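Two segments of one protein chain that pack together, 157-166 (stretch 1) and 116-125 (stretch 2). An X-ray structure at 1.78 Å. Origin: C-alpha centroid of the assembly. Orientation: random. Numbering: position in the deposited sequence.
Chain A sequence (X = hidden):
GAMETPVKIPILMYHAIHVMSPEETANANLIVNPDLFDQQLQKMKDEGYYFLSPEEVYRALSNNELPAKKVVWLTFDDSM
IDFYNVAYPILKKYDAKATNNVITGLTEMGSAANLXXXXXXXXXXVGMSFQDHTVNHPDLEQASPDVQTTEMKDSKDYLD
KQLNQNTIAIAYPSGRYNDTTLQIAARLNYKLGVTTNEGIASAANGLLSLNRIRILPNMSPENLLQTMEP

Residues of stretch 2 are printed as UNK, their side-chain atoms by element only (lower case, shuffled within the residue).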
# COMPACT_ATOMS: atom_id res chain seq x y z
N ASP A 157 -7.79 11.29 -10.63
CA ASP A 157 -8.16 11.46 -12.03
C ASP A 157 -7.02 11.04 -12.95
O ASP A 157 -7.27 10.51 -14.04
CB ASP A 157 -8.55 12.92 -12.30
CG ASP A 157 -9.84 13.31 -11.60
OD1 ASP A 157 -10.62 12.41 -11.23
OD2 ASP A 157 -10.06 14.53 -11.41
N TYR A 158 -5.78 11.26 -12.53
CA TYR A 158 -4.62 10.87 -13.33
C TYR A 158 -4.52 9.35 -13.43
O TYR A 158 -4.41 8.80 -14.53
CB TYR A 158 -3.36 11.48 -12.72
CG TYR A 158 -2.06 11.14 -13.43
CD1 TYR A 158 -1.60 11.92 -14.49
CD2 TYR A 158 -1.29 10.07 -13.02
CE1 TYR A 158 -0.40 11.61 -15.13
CE2 TYR A 158 -0.09 9.76 -13.65
CZ TYR A 158 0.35 10.53 -14.70
OH TYR A 158 1.54 10.22 -15.32
N LEU A 159 -4.56 8.66 -12.29
CA LEU A 159 -4.49 7.20 -12.32
C LEU A 159 -5.68 6.61 -13.07
O LEU A 159 -5.53 5.68 -13.87
CB LEU A 159 -4.42 6.65 -10.90
CG LEU A 159 -3.19 7.06 -10.09
CD1 LEU A 159 -3.41 6.82 -8.61
CD2 LEU A 159 -1.96 6.31 -10.57
N ASP A 160 -6.89 7.14 -12.81
CA ASP A 160 -8.08 6.62 -13.46
C ASP A 160 -7.98 6.73 -14.97
O ASP A 160 -8.35 5.79 -15.70
CB ASP A 160 -9.32 7.37 -12.99
CG ASP A 160 -9.66 7.09 -11.55
OD1 ASP A 160 -8.95 6.29 -10.92
OD2 ASP A 160 -10.65 7.67 -11.04
N LYS A 161 -7.52 7.87 -15.48
CA LYS A 161 -7.43 8.05 -16.92
C LYS A 161 -6.24 7.30 -17.50
O LYS A 161 -6.40 6.52 -18.45
CB LYS A 161 -7.33 9.54 -17.24
CG LYS A 161 -7.31 9.85 -18.73
CD LYS A 161 -7.22 11.36 -18.98
CE LYS A 161 -7.21 11.68 -20.47
NZ LYS A 161 -7.17 13.14 -20.73
N GLN A 162 -5.05 7.49 -16.93
CA GLN A 162 -3.84 6.94 -17.54
C GLN A 162 -3.77 5.42 -17.42
O GLN A 162 -3.22 4.75 -18.30
CB GLN A 162 -2.60 7.56 -16.92
CG GLN A 162 -2.50 9.07 -17.10
CD GLN A 162 -2.57 9.49 -18.55
OE1 GLN A 162 -2.09 8.78 -19.44
NE2 GLN A 162 -3.17 10.64 -18.80
N LEU A 163 -4.32 4.85 -16.34
CA LEU A 163 -4.36 3.41 -16.16
C LEU A 163 -5.75 2.83 -16.42
O LEU A 163 -5.97 1.64 -16.18
CB LEU A 163 -3.88 3.04 -14.76
CG LEU A 163 -2.51 3.59 -14.37
CD1 LEU A 163 -2.18 3.16 -12.93
CD2 LEU A 163 -1.43 3.13 -15.33
N ASN A 164 -6.69 3.64 -16.89
CA ASN A 164 -8.02 3.19 -17.29
C ASN A 164 -8.68 2.36 -16.19
O ASN A 164 -9.03 1.19 -16.36
CB ASN A 164 -7.94 2.38 -18.59
CG ASN A 164 -9.31 2.07 -19.17
OD1 ASN A 164 -10.28 2.78 -18.89
ND2 ASN A 164 -9.40 1.02 -19.97
N GLN A 165 -8.87 3.01 -15.04
CA GLN A 165 -9.35 2.31 -13.86
C GLN A 165 -10.20 3.24 -13.01
O GLN A 165 -10.41 4.41 -13.35
CB GLN A 165 -8.18 1.76 -13.04
CG GLN A 165 -7.30 2.84 -12.40
CD GLN A 165 -6.11 2.27 -11.65
OE1 GLN A 165 -5.46 1.33 -12.11
NE2 GLN A 165 -5.80 2.86 -10.50
N ASN A 166 -10.70 2.71 -11.90
CA ASN A 166 -11.39 3.47 -10.87
C ASN A 166 -10.61 3.28 -9.58
O ASN A 166 -10.74 2.25 -8.91
CB ASN A 166 -12.84 3.02 -10.72
CG ASN A 166 -13.56 3.75 -9.59
OD1 ASN A 166 -13.15 4.84 -9.19
ND2 ASN A 166 -14.63 3.15 -9.09
N UNK A 116 7.03 4.29 -13.65
CA UNK A 116 6.51 4.91 -14.86
C UNK A 116 5.14 4.33 -15.19
O UNK A 116 4.76 3.26 -14.70
c UNK A 116 7.45 4.67 -16.05
o UNK A 116 7.33 3.31 -16.46
c UNK A 116 8.90 4.97 -15.68
N UNK A 117 4.40 5.03 -16.05
CA UNK A 117 3.09 4.52 -16.47
C UNK A 117 3.23 3.20 -17.20
O UNK A 117 2.42 2.28 -17.00
c UNK A 117 1.84 6.79 -16.69
c UNK A 117 2.38 5.54 -17.36
c UNK A 117 1.39 7.77 -17.79
c UNK A 117 0.72 6.50 -15.73
N UNK A 118 4.23 3.07 -18.07
CA UNK A 118 4.42 1.82 -18.81
C UNK A 118 4.65 0.66 -17.85
O UNK A 118 4.11 -0.43 -18.04
c UNK A 118 6.96 1.03 -21.67
c UNK A 118 5.60 1.96 -19.78
c UNK A 118 5.83 0.76 -20.67
c UNK A 118 7.27 -0.20 -22.51
n UNK A 118 8.39 0.03 -23.48
N UNK A 119 5.44 0.89 -16.80
CA UNK A 119 5.68 -0.16 -15.82
C UNK A 119 4.40 -0.54 -15.08
O UNK A 119 4.15 -1.72 -14.83
c UNK A 119 9.12 1.17 -14.68
o UNK A 119 8.76 1.77 -13.66
c UNK A 119 6.77 0.28 -14.84
n UNK A 119 10.37 1.22 -15.14
c UNK A 119 8.15 0.32 -15.46
N UNK A 120 3.59 0.46 -14.72
CA UNK A 120 2.35 0.15 -14.01
C UNK A 120 1.40 -0.66 -14.89
O UNK A 120 0.78 -1.62 -14.42
c UNK A 120 1.68 1.45 -13.54
c UNK A 120 2.52 2.23 -12.54
c UNK A 120 2.89 4.98 -12.24
s UNK A 120 1.67 3.71 -11.93
N UNK A 121 1.30 -0.30 -16.17
CA UNK A 121 0.44 -1.06 -17.08
C UNK A 121 0.90 -2.51 -17.19
O UNK A 121 0.08 -3.43 -17.26
n UNK A 121 -0.75 3.67 -21.16
c UNK A 121 0.41 -0.38 -18.45
c UNK A 121 -0.09 1.69 -19.80
c UNK A 121 -0.80 3.04 -19.81
c UNK A 121 -0.22 1.01 -18.43
N UNK A 122 2.22 -2.73 -17.21
CA UNK A 122 2.75 -4.09 -17.24
C UNK A 122 2.36 -4.84 -15.97
O UNK A 122 1.87 -5.97 -16.02
c UNK A 122 4.27 -4.07 -17.40
o UNK A 122 7.04 -6.43 -16.86
c UNK A 122 6.45 -5.40 -17.23
c UNK A 122 4.92 -5.44 -17.30
o UNK A 122 7.05 -4.35 -17.54
N UNK A 123 2.56 -4.20 -14.81
CA UNK A 123 2.38 -4.89 -13.54
C UNK A 123 0.91 -5.18 -13.24
O UNK A 123 0.61 -6.16 -12.55
s UNK A 123 5.26 -3.25 -10.97
c UNK A 123 4.53 -4.07 -12.41
c UNK A 123 3.00 -4.06 -12.41
c UNK A 123 5.06 -1.53 -11.39
N UNK A 124 -0.00 -4.35 -13.74
CA UNK A 124 -1.43 -4.59 -13.51
C UNK A 124 -1.88 -5.91 -14.13
O UNK A 124 -2.85 -6.51 -13.66
c UNK A 124 -4.60 -1.49 -13.85
c UNK A 124 -2.23 -2.17 -13.25
c UNK A 124 -2.27 -3.45 -14.07
c UNK A 124 -3.13 -1.09 -13.86
n UNK A 124 -5.49 -0.39 -14.30
N UNK A 125 -1.20 -6.37 -15.18
CA UNK A 125 -1.59 -7.61 -15.83
C UNK A 125 -1.09 -8.84 -15.08
O UNK A 125 -1.46 -9.96 -15.44
c UNK A 125 -1.08 -7.63 -17.27
n UNK A 125 -1.93 -6.04 -20.49
o UNK A 125 -0.00 -6.94 -19.76
c UNK A 125 -1.72 -6.56 -18.14
c UNK A 125 -1.14 -6.53 -19.54
O HOH W 1 -7.93 -1.35 -14.73

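Position 116 carries three side-chain atoms, a carbon bearing one oxygen and one carbon, the branched pattern of threonine. Its CA-to-CB bond points away from stretch 1, and its work is local. Thr116 sits at the N-cap, where OG1 accepts a hydrogen bond from N of residue 119 at 3.1 Å, satisfying an amide that has no helical carbonyl before it to use.

Position 117 has four carbons, forked at the second, lying against Tyr158, Gln162 and Leu163: a leucine. Leu117 points toward stretch 1, with CD2 3.7 Å from Gln162 CB, 4.0 Å from Leu163 CD2 and 4.0 Å from Tyr158 CE2, while CD1 approaches Tyr158 OH to 3.5 Å. The CD2 methyl alone meets Tyr158, Gln162 and Leu163, so a compact apolar side chain suits the place; the tyrosine ring is approached obliquely.

Position 118 shows four carbons in a row ending in nitrogen, which makes it lysine. Lys118 points away, fully extended with every chi angle t, as suits an exposed charged chain.

At position 119, three carbons, the third carrying one oxygen and one nitrogen, indicate glutamine. Gln119 completes a reciprocal cap: its OE1 accepts from Thr116 N at 3.1 Å, just as its own N donates to Thr116 OG1.

Position 120 is an unbranched chain of two carbons, a sulfur and a final carbon, with its first carbon near Leu163, hence methionine. Met120 is buried and points toward stretch 1, its CB lying 4.0 Å from Leu163 CD2; a flexible, apolar chain is well fitted to such surroundings.

Position 121 again has four carbons in a row and a terminal nitrogen, with carbons near Leu163 and Gln162 O, so it is lysine. The extended chain of Lys121 starts sideways but its end comes nearer: CG lies 3.9 Å from Leu163 CD2, and CE 3.3 Å from Gln162 O. Its CG methylene thus borders Leu163, although the residue is exposed.

Position 122 has three carbons, the third with two oxygens: glutamate. Glu122 is out of reach of stretch 1, and its OE1 is hydrogen-bonded elsewhere in the structure.

Position 123 repeats the chain of two carbons, sulfur and carbon. Met123 is buried, where an apolar thioether chain is at home, yet it does not touch stretch 1.

Position 124 has four carbons in a row and a nitrogen, and that nitrogen reaches oxygens of stretch 1. As a lysine, Lys124 donates from NZ to Leu163 O and to Gln165 OE1, both at 2.8 Å. A water accepts from Lys124 NZ at 2.7 Å and donates to Asn164 O at 3.2 Å. With chi3 at p, the chain bends rather than running fully extended.

Position 125 has three carbons, the third bearing one oxygen and one nitrogen. Gln125 is exposed and out of reach, and a polar amide suits it.

The contact joins an apolar patch to a polar clasp. Leu163, the first residue to leave helical geometry, offers its side chain to Leu117, Met120 and Lys121, while its carbonyl receives the ammonium of Lys124. The helix axes come no closer than 11.9 Å and cross at -65°, so side chains span the gap, burying 411 Å² in all.

Stretch 2 116-125: TLKQMKEMKQ
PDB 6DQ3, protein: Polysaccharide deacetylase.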